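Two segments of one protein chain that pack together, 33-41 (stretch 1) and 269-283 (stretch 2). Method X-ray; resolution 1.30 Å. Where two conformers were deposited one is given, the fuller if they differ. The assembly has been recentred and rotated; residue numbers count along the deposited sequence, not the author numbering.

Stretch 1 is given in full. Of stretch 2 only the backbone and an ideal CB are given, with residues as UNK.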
# COMPACT_ATOMS: atom_id res chain seq x y z
N GLY A 33 13.55 -1.23 -29.50
CA GLY A 33 12.17 -1.62 -29.69
C GLY A 33 11.12 -0.76 -29.01
O GLY A 33 11.42 0.19 -28.33
N ASN A 34 9.88 -1.17 -29.21
CA ASN A 34 8.72 -0.46 -28.67
C ASN A 34 7.89 -1.46 -27.87
O ASN A 34 7.19 -2.25 -28.41
CB ASN A 34 7.91 0.18 -29.82
CG ASN A 34 8.77 1.22 -30.57
OD1 ASN A 34 9.10 2.25 -30.07
ND2 ASN A 34 9.16 0.90 -31.77
N LEU A 35 8.01 -1.35 -26.56
CA LEU A 35 7.41 -2.33 -25.65
C LEU A 35 5.99 -1.92 -25.30
O LEU A 35 5.71 -0.78 -25.17
CB LEU A 35 8.28 -2.39 -24.37
CG LEU A 35 7.92 -3.46 -23.31
CD1 LEU A 35 8.43 -4.82 -23.79
CD2 LEU A 35 8.62 -3.11 -22.01
N LYS A 36 5.14 -2.90 -25.14
CA LYS A 36 3.75 -2.67 -24.78
C LYS A 36 3.46 -3.38 -23.45
O LYS A 36 3.54 -4.57 -23.38
CB LYS A 36 2.80 -3.24 -25.85
CG LYS A 36 2.91 -2.42 -27.20
CD LYS A 36 1.84 -2.86 -28.10
CE LYS A 36 2.23 -4.24 -28.43
NZ LYS A 36 1.28 -4.86 -29.48
N VAL A 37 3.11 -2.61 -22.43
CA VAL A 37 2.84 -3.12 -21.09
C VAL A 37 1.45 -2.70 -20.65
O VAL A 37 0.99 -1.67 -20.99
CB VAL A 37 3.90 -2.55 -20.07
CG1 VAL A 37 3.81 -3.27 -18.72
CG2 VAL A 37 5.32 -2.68 -20.60
N ALA A 38 0.80 -3.55 -19.87
CA ALA A 38 -0.43 -3.21 -19.19
C ALA A 38 -0.40 -3.56 -17.69
O ALA A 38 0.31 -4.41 -17.25
CB ALA A 38 -1.68 -3.87 -19.89
N TYR A 39 -1.27 -2.87 -16.97
CA TYR A 39 -1.65 -3.22 -15.60
C TYR A 39 -3.13 -3.57 -15.57
O TYR A 39 -3.93 -2.86 -16.10
CB TYR A 39 -1.32 -2.04 -14.63
CG TYR A 39 -1.35 -2.45 -13.18
CD1 TYR A 39 -0.19 -2.79 -12.50
CD2 TYR A 39 -2.56 -2.55 -12.50
CE1 TYR A 39 -0.26 -3.20 -11.17
CE2 TYR A 39 -2.61 -2.93 -11.23
CZ TYR A 39 -1.46 -3.27 -10.58
OH TYR A 39 -1.55 -3.65 -9.26
N GLN A 40 -3.43 -4.69 -14.95
CA GLN A 40 -4.81 -5.14 -14.85
C GLN A 40 -5.58 -4.32 -13.80
O GLN A 40 -5.27 -4.30 -12.65
CB GLN A 40 -4.86 -6.63 -14.50
CG GLN A 40 -6.31 -7.18 -14.59
CD GLN A 40 -6.34 -8.65 -14.26
OE1 GLN A 40 -6.41 -9.04 -13.12
NE2 GLN A 40 -6.28 -9.47 -15.29
N SER A 41 -6.58 -3.64 -14.31
CA SER A 41 -7.40 -2.79 -13.50
C SER A 41 -8.77 -2.61 -14.13
O SER A 41 -8.86 -2.28 -15.25
CB SER A 41 -6.73 -1.40 -13.35
OG SER A 41 -7.54 -0.52 -12.59
N UNK A 269 -3.83 -12.43 -28.22
CA UNK A 269 -3.71 -11.63 -29.46
C UNK A 269 -2.40 -10.81 -29.52
O UNK A 269 -2.18 -10.07 -30.42
CB UNK A 269 -4.91 -10.68 -29.58
N UNK A 270 -1.55 -10.96 -28.50
CA UNK A 270 -0.27 -10.19 -28.41
C UNK A 270 -0.46 -8.69 -28.34
O UNK A 270 0.39 -7.94 -28.75
CB UNK A 270 0.62 -10.51 -29.62
N UNK A 271 -1.56 -8.25 -27.79
CA UNK A 271 -1.81 -6.84 -27.57
C UNK A 271 -0.79 -6.21 -26.58
O UNK A 271 -0.43 -5.07 -26.73
CB UNK A 271 -3.24 -6.65 -27.05
N UNK A 272 -0.34 -7.01 -25.61
CA UNK A 272 0.67 -6.59 -24.63
C UNK A 272 1.81 -7.58 -24.57
O UNK A 272 1.58 -8.75 -24.63
CB UNK A 272 0.05 -6.43 -23.24
N UNK A 273 3.02 -7.09 -24.41
CA UNK A 273 4.18 -7.91 -24.14
C UNK A 273 4.22 -8.40 -22.71
O UNK A 273 4.70 -9.47 -22.44
CB UNK A 273 5.46 -7.13 -24.46
N UNK A 274 3.74 -7.58 -21.79
CA UNK A 274 3.79 -7.86 -20.34
C UNK A 274 2.47 -7.36 -19.77
O UNK A 274 2.05 -6.31 -20.14
CB UNK A 274 4.99 -7.19 -19.66
N UNK A 275 1.85 -8.12 -18.86
CA UNK A 275 0.76 -7.62 -18.01
C UNK A 275 1.06 -7.87 -16.53
O UNK A 275 1.33 -8.96 -16.14
CB UNK A 275 -0.56 -8.28 -18.40
N UNK A 276 1.06 -6.79 -15.77
CA UNK A 276 1.27 -6.83 -14.31
C UNK A 276 -0.05 -6.75 -13.57
O UNK A 276 -1.00 -6.22 -14.07
CB UNK A 276 2.18 -5.69 -13.86
N UNK A 277 -0.05 -7.29 -12.38
CA UNK A 277 -1.23 -7.25 -11.50
C UNK A 277 -2.35 -8.23 -11.78
O UNK A 277 -3.41 -8.07 -11.29
CB UNK A 277 -1.83 -5.84 -11.55
N UNK A 278 -2.07 -9.26 -12.57
CA UNK A 278 -3.14 -10.21 -12.91
C UNK A 278 -3.60 -11.04 -11.72
O UNK A 278 -2.79 -11.47 -10.95
CB UNK A 278 -2.67 -11.15 -14.02
N UNK A 279 -4.91 -11.24 -11.64
CA UNK A 279 -5.55 -11.96 -10.54
C UNK A 279 -5.14 -13.46 -10.54
O UNK A 279 -4.90 -14.07 -11.56
CB UNK A 279 -7.07 -11.82 -10.64
N UNK A 280 -5.12 -14.03 -9.36
CA UNK A 280 -4.75 -15.43 -9.16
C UNK A 280 -5.64 -16.40 -9.94
O UNK A 280 -5.17 -17.45 -10.37
CB UNK A 280 -4.81 -15.77 -7.67
N UNK A 281 -6.90 -16.04 -10.15
CA UNK A 281 -7.85 -16.96 -10.81
C UNK A 281 -7.52 -17.22 -12.29
O UNK A 281 -7.98 -18.16 -12.85
CB UNK A 281 -9.27 -16.39 -10.71
N UNK A 282 -6.74 -16.35 -12.91
CA UNK A 282 -6.33 -16.50 -14.30
C UNK A 282 -5.01 -17.22 -14.53
O UNK A 282 -4.59 -17.39 -15.61
CB UNK A 282 -6.24 -15.11 -14.94
N UNK A 283 -4.36 -17.62 -13.45
CA UNK A 283 -3.01 -18.18 -13.51
C UNK A 283 -2.90 -19.42 -14.43
O UNK A 283 -1.97 -19.53 -15.19
CB UNK A 283 -2.56 -18.55 -12.10

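Position 269 lies beyond the reach of stretch 1, its ideal CB having nothing of that stretch within 5.5 Å, so the contact sets no preference; the residue is Ser269. At 270 phi is positive (62°), which glycine or asparagine tolerates most readily, and CA-to-CB points sideways into space free of stretch 1. The backbone carbonyl matters more, because Lys36 NZ lies 3.3 Å from O of 270 and donates a hydrogen bond to it. The residue is Ser270, which closes the preceding helix with a Schellman motif. At 271 CA-to-CB points away, and a polar or long flexible chain would suit. It is Lys271, whose backbone O takes a weak hydrogen bond from Lys36 NZ (3.2 Å).

At 272 CA-to-CB runs sideways, with the ideal CB 4.0 Å from Lys36 O and 4.5 Å from Ala38 N. The small methyl of Ala38 leaves room for a broad side chain, aliphatic or aromatic, to lie against it. Tyr272 is found, and its ring presents one face to Ala38: the CB atom of Ala38 sits 3.5 Å from the ring centroid, almost exactly on the ring normal, a CH-pi contact.

Position 273 points toward stretch 1, its ideal CB 3.4 Å from Lys36 O and 3.8 Å from Leu35 CD1. Lys36 N is a donor within reach of a short side chain, so an acceptor such as aspartate, asparagine or serine would fit. Asp273 accepts from Lys36 N through OD2 at 2.9 Å, while its own N donates to Lys36 O at 2.8 Å, so side chain and backbone together grip one residue.

From 274 to 276 the backbone forms a parallel strand beside stretch 1. The ideal CB of 274 lies 4.2 Å from Val37 CG1, on the same sheet face, favouring valine, isoleucine or leucine. Ile274 packs its CB 4.1 Å from Val37 CG1, and Ile274 CD1 lies 4.3 Å from Leu35 CD2; its O accepts from Ala38 N at 3.0 Å. Position 275 turns to the other face, shared with Ala38, and again an apolar chain suits: Ile275 sets CG1 4.3 Å from Ala38 CB.

At 276 the ideal CB stands 4.0 Å from Tyr39 CD1, and many medium-sized residues could lie there. Asn276 does, its N donating to Ala38 O (2.9 Å) and its O accepting from Gln40 N (3.0 Å).

At 277 phi is again positive (79°), and an ideal CB would come within 2.8 Å of Tyr39 CZ, a clash. Both point to glycine, and Gly277 lays its CA over a face of the Tyr39 ring. A water bridges Gly277 O and Gln40 O.

Positions 278 and 279 point sideways near the Gln40 amide, where apolar chains can pack. Met278 brings CG 3.8 Å from Gln40 NE2; Val279 donates from N to Gln40 OE1 at 3.0 Å.

Positions 280, 281 and 283 are out of reach, and hold Ser280, Ser281 and Tyr283. Position 282 points toward stretch 1 from a distance, so a long acceptor suits: Gln282 OE1 accepts from Gln40 NE2 at 2.9 Å.

Stretch 2 269-283: SSKYDIINGMVSSQY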
# COMPACT_ATOMS: atom_id res chain seq x y z
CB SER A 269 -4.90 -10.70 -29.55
OG SER A 269 -4.81 -9.61 -28.65
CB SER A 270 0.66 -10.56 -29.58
OG SER A 270 1.18 -11.84 -29.44
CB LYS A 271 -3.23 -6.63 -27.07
CG LYS A 271 -3.72 -5.16 -26.89
CD LYS A 271 -5.21 -5.11 -26.63
CE LYS A 271 -5.69 -3.77 -26.15
NZ LYS A 271 -5.65 -2.86 -27.20
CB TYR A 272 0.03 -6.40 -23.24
CG TYR A 272 -1.09 -5.37 -23.28
CD1 TYR A 272 -0.81 -4.03 -23.54
CD2 TYR A 272 -2.41 -5.71 -23.05
CE1 TYR A 272 -1.78 -3.11 -23.58
CE2 TYR A 272 -3.39 -4.76 -23.10
CZ TYR A 272 -3.08 -3.47 -23.36
OH TYR A 272 -4.04 -2.50 -23.42
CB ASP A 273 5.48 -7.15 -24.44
CG ASP A 273 5.60 -6.73 -25.88
OD1 ASP A 273 5.59 -7.65 -26.71
OD2 ASP A 273 5.74 -5.57 -26.19
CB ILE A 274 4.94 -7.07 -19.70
CG1 ILE A 274 6.32 -7.47 -20.30
CG2 ILE A 274 4.92 -7.20 -18.18
CD1 ILE A 274 7.46 -6.64 -19.82
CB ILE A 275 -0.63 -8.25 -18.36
CG1 ILE A 275 -0.95 -8.11 -19.89
CG2 ILE A 275 -1.70 -7.59 -17.48
CD1 ILE A 275 -2.26 -8.71 -20.29
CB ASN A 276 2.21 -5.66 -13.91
CG ASN A 276 3.63 -5.91 -14.41
OD1 ASN A 276 4.19 -6.95 -14.14
ND2 ASN A 276 4.17 -4.97 -15.15
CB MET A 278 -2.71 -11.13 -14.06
CG MET A 278 -2.58 -10.37 -15.38
SD MET A 278 -2.20 -11.49 -16.77
CE MET A 278 -3.77 -12.39 -16.96
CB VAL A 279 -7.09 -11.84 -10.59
CG1 VAL A 279 -7.52 -10.41 -10.16
CG2 VAL A 279 -7.70 -12.26 -11.94
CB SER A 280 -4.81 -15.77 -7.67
OG SER A 280 -3.83 -15.04 -6.94
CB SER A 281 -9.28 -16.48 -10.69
OG SER A 281 -9.44 -15.22 -11.34
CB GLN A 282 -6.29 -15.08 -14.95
CG GLN A 282 -7.69 -14.43 -15.08
CD GLN A 282 -7.65 -13.00 -15.48
OE1 GLN A 282 -6.63 -12.37 -15.48
NE2 GLN A 282 -8.79 -12.49 -15.80
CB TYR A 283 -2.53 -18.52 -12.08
CG TYR A 283 -1.07 -18.95 -11.95
CD1 TYR A 283 -0.02 -18.24 -12.56
CD2 TYR A 283 -0.73 -20.00 -11.12
CE1 TYR A 283 1.28 -18.60 -12.38
CE2 TYR A 283 0.58 -20.35 -10.95
CZ TYR A 283 1.57 -19.66 -11.58
OH TYR A 283 2.92 -19.98 -11.39
O HOH W 1 -4.65 -5.83 -10.43
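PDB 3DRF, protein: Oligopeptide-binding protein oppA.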